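Local atomic coordinates of 3-phytase (Klebsiella pneumoniae, PDB entry 2WNH), a protein that probably hydrolyses phosphate ester bonds of inositol hexakisphosphate (phytate) as a member of the histidine acid phosphatase family. Residues 16-21 with 323-328. The protein carries 3 engineered substitutions. Numbering follows the deposited sequence.
Sequences LEKVVE and LERWRD
Val20 and Leu323 form a hydrogen-bonded antiparallel pair, Val20 N to Leu323 O at 2.8 Å, with a reciprocal bond alongside. Strands 14-24 and 320-328, distant in sequence but neighbours in the mixed sheet of this histidine phosphatase, continue the pairing to Lys18 and Arg325, beyond which the register slips by one residue. Glu17 and Lys18 sit opposite the single residue Arg325, a classic beta bulge: Arg325 O takes a bond from Glu17 N (2.8 Å) and a weak one from Lys18 N (3.4 Å).

The bulge turns Glu17 toward the partner strand. A bend in the Arg325 chain (chi3 80°) brings Arg325 NE to Glu17 OE2 at 3.0 Å, above the carboxylate plane. Glu17 OE1 lies over the centre of the Arg327 guanidinium, 3.5 Å from Arg327 NH1; the planes are 21° apart and no N-H points at the oxygen, so the contact is purely ionic. Arg327 NH2 instead bonds Gln15 and Asp13 of a second subunit, while Arg334 bridges to Glu17 OE2. One water accepts from Lys18 NZ and Arg325 NH1, which also bond the carbonyls of Gly273 and Val274, respectively.

On the other face, Leu16 CB sits 3.7 Å from the six-membered ring centroid of Trp326, 8° off its normal, a CH-pi contact. Trp326 NE1 bonds Glu324 OE1 (2.9 Å), while Tyr75 and Tyr339 hold Glu324 OE2.

Three arginines around one buried carboxylate would favour its ionised form.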
# COMPACT_ATOMS: atom_id res chain seq x y z
N LEU B 16 17.80 -20.73 6.74
CA LEU B 16 16.77 -21.22 7.65
C LEU B 16 15.86 -22.22 6.93
O LEU B 16 15.28 -21.90 5.88
CB LEU B 16 15.93 -20.06 8.19
CG LEU B 16 14.75 -20.40 9.12
CD1 LEU B 16 15.26 -21.07 10.40
CD2 LEU B 16 14.03 -19.11 9.46
N GLU B 17 15.76 -23.44 7.49
CA GLU B 17 14.92 -24.49 6.89
C GLU B 17 13.54 -24.68 7.51
O GLU B 17 12.61 -25.11 6.82
CB GLU B 17 15.60 -25.85 6.98
CG GLU B 17 16.95 -25.94 6.31
CD GLU B 17 17.42 -27.37 6.30
OE1 GLU B 17 17.05 -28.13 5.40
OE2 GLU B 17 18.18 -27.74 7.22
N LYS B 18 13.42 -24.47 8.82
CA LYS B 18 12.22 -24.89 9.52
C LYS B 18 12.12 -24.16 10.84
O LYS B 18 13.12 -23.99 11.53
CB LYS B 18 12.25 -26.41 9.79
CG LYS B 18 11.04 -27.01 10.56
CD LYS B 18 9.74 -26.72 9.87
CE LYS B 18 8.56 -27.44 10.54
NZ LYS B 18 8.55 -28.91 10.26
N VAL B 19 10.91 -23.71 11.16
CA VAL B 19 10.60 -23.13 12.46
C VAL B 19 9.53 -23.97 13.15
O VAL B 19 8.51 -24.34 12.55
CB VAL B 19 10.05 -21.67 12.31
CG1 VAL B 19 9.70 -21.09 13.69
CG2 VAL B 19 11.06 -20.74 11.60
N VAL B 20 9.76 -24.28 14.43
CA VAL B 20 8.72 -24.86 15.29
C VAL B 20 8.55 -23.90 16.46
O VAL B 20 9.52 -23.61 17.16
CB VAL B 20 9.11 -26.28 15.82
CG1 VAL B 20 8.12 -26.78 16.89
CG2 VAL B 20 9.20 -27.27 14.67
N GLU B 21 7.33 -23.41 16.64
CA GLU B 21 7.06 -22.41 17.67
C GLU B 21 5.90 -22.80 18.59
O GLU B 21 4.85 -23.29 18.11
CB GLU B 21 6.75 -21.07 16.99
CG GLU B 21 6.48 -19.92 17.94
CD GLU B 21 6.49 -18.58 17.23
OE1 GLU B 21 6.28 -18.55 16.01
OE2 GLU B 21 6.76 -17.55 17.89
N LEU B 323 12.10 -23.28 18.19
CA LEU B 323 13.21 -24.08 17.66
C LEU B 323 13.33 -23.79 16.16
O LEU B 323 12.34 -23.85 15.44
CB LEU B 323 12.91 -25.57 17.82
CG LEU B 323 12.45 -26.06 19.19
CD1 LEU B 323 12.08 -27.56 19.10
CD2 LEU B 323 13.50 -25.80 20.24
N GLU B 324 14.55 -23.50 15.71
CA GLU B 324 14.83 -23.28 14.29
C GLU B 324 15.91 -24.24 13.79
O GLU B 324 16.98 -24.31 14.37
CB GLU B 324 15.34 -21.84 14.06
CG GLU B 324 14.25 -20.75 14.19
CD GLU B 324 14.81 -19.32 14.19
OE1 GLU B 324 16.06 -19.13 14.19
OE2 GLU B 324 14.00 -18.36 14.21
N ARG B 325 15.64 -24.92 12.68
CA ARG B 325 16.68 -25.70 11.99
C ARG B 325 17.31 -24.86 10.89
O ARG B 325 16.62 -24.37 10.01
CB ARG B 325 16.11 -26.99 11.37
CG ARG B 325 17.23 -27.93 10.88
CD ARG B 325 16.66 -29.20 10.32
NE ARG B 325 16.17 -29.08 8.95
CZ ARG B 325 14.91 -29.26 8.59
NH1 ARG B 325 13.96 -29.53 9.49
NH2 ARG B 325 14.57 -29.16 7.30
N TRP B 326 18.63 -24.70 11.00
CA TRP B 326 19.45 -23.95 10.07
C TRP B 326 20.42 -24.88 9.36
O TRP B 326 20.79 -25.93 9.87
CB TRP B 326 20.27 -22.90 10.81
CG TRP B 326 19.44 -21.73 11.31
CD1 TRP B 326 18.71 -21.67 12.48
CD2 TRP B 326 19.26 -20.46 10.65
NE1 TRP B 326 18.10 -20.44 12.58
CE2 TRP B 326 18.42 -19.68 11.48
CE3 TRP B 326 19.73 -19.92 9.45
CZ2 TRP B 326 18.03 -18.37 11.14
CZ3 TRP B 326 19.35 -18.60 9.11
CH2 TRP B 326 18.51 -17.84 9.96
N ARG B 327 20.86 -24.46 8.18
CA ARG B 327 21.81 -25.24 7.40
C ARG B 327 22.94 -24.33 6.98
O ARG B 327 22.72 -23.18 6.55
CB ARG B 327 21.11 -25.83 6.18
CG ARG B 327 22.00 -26.64 5.31
CD ARG B 327 21.17 -27.69 4.61
NE ARG B 327 20.20 -27.08 3.69
CZ ARG B 327 19.36 -27.79 2.94
NH1 ARG B 327 19.39 -29.12 3.00
NH2 ARG B 327 18.50 -27.17 2.13
N ASP B 328 24.17 -24.84 7.13
CA ASP B 328 25.34 -24.23 6.57
C ASP B 328 25.35 -24.50 5.05
O ASP B 328 25.57 -25.64 4.64
CB ASP B 328 26.58 -24.86 7.24
CG ASP B 328 27.90 -24.29 6.72
OD1 ASP B 328 27.90 -23.39 5.85
OD2 ASP B 328 28.95 -24.75 7.20
O HOH W 1 10.99 -30.36 9.41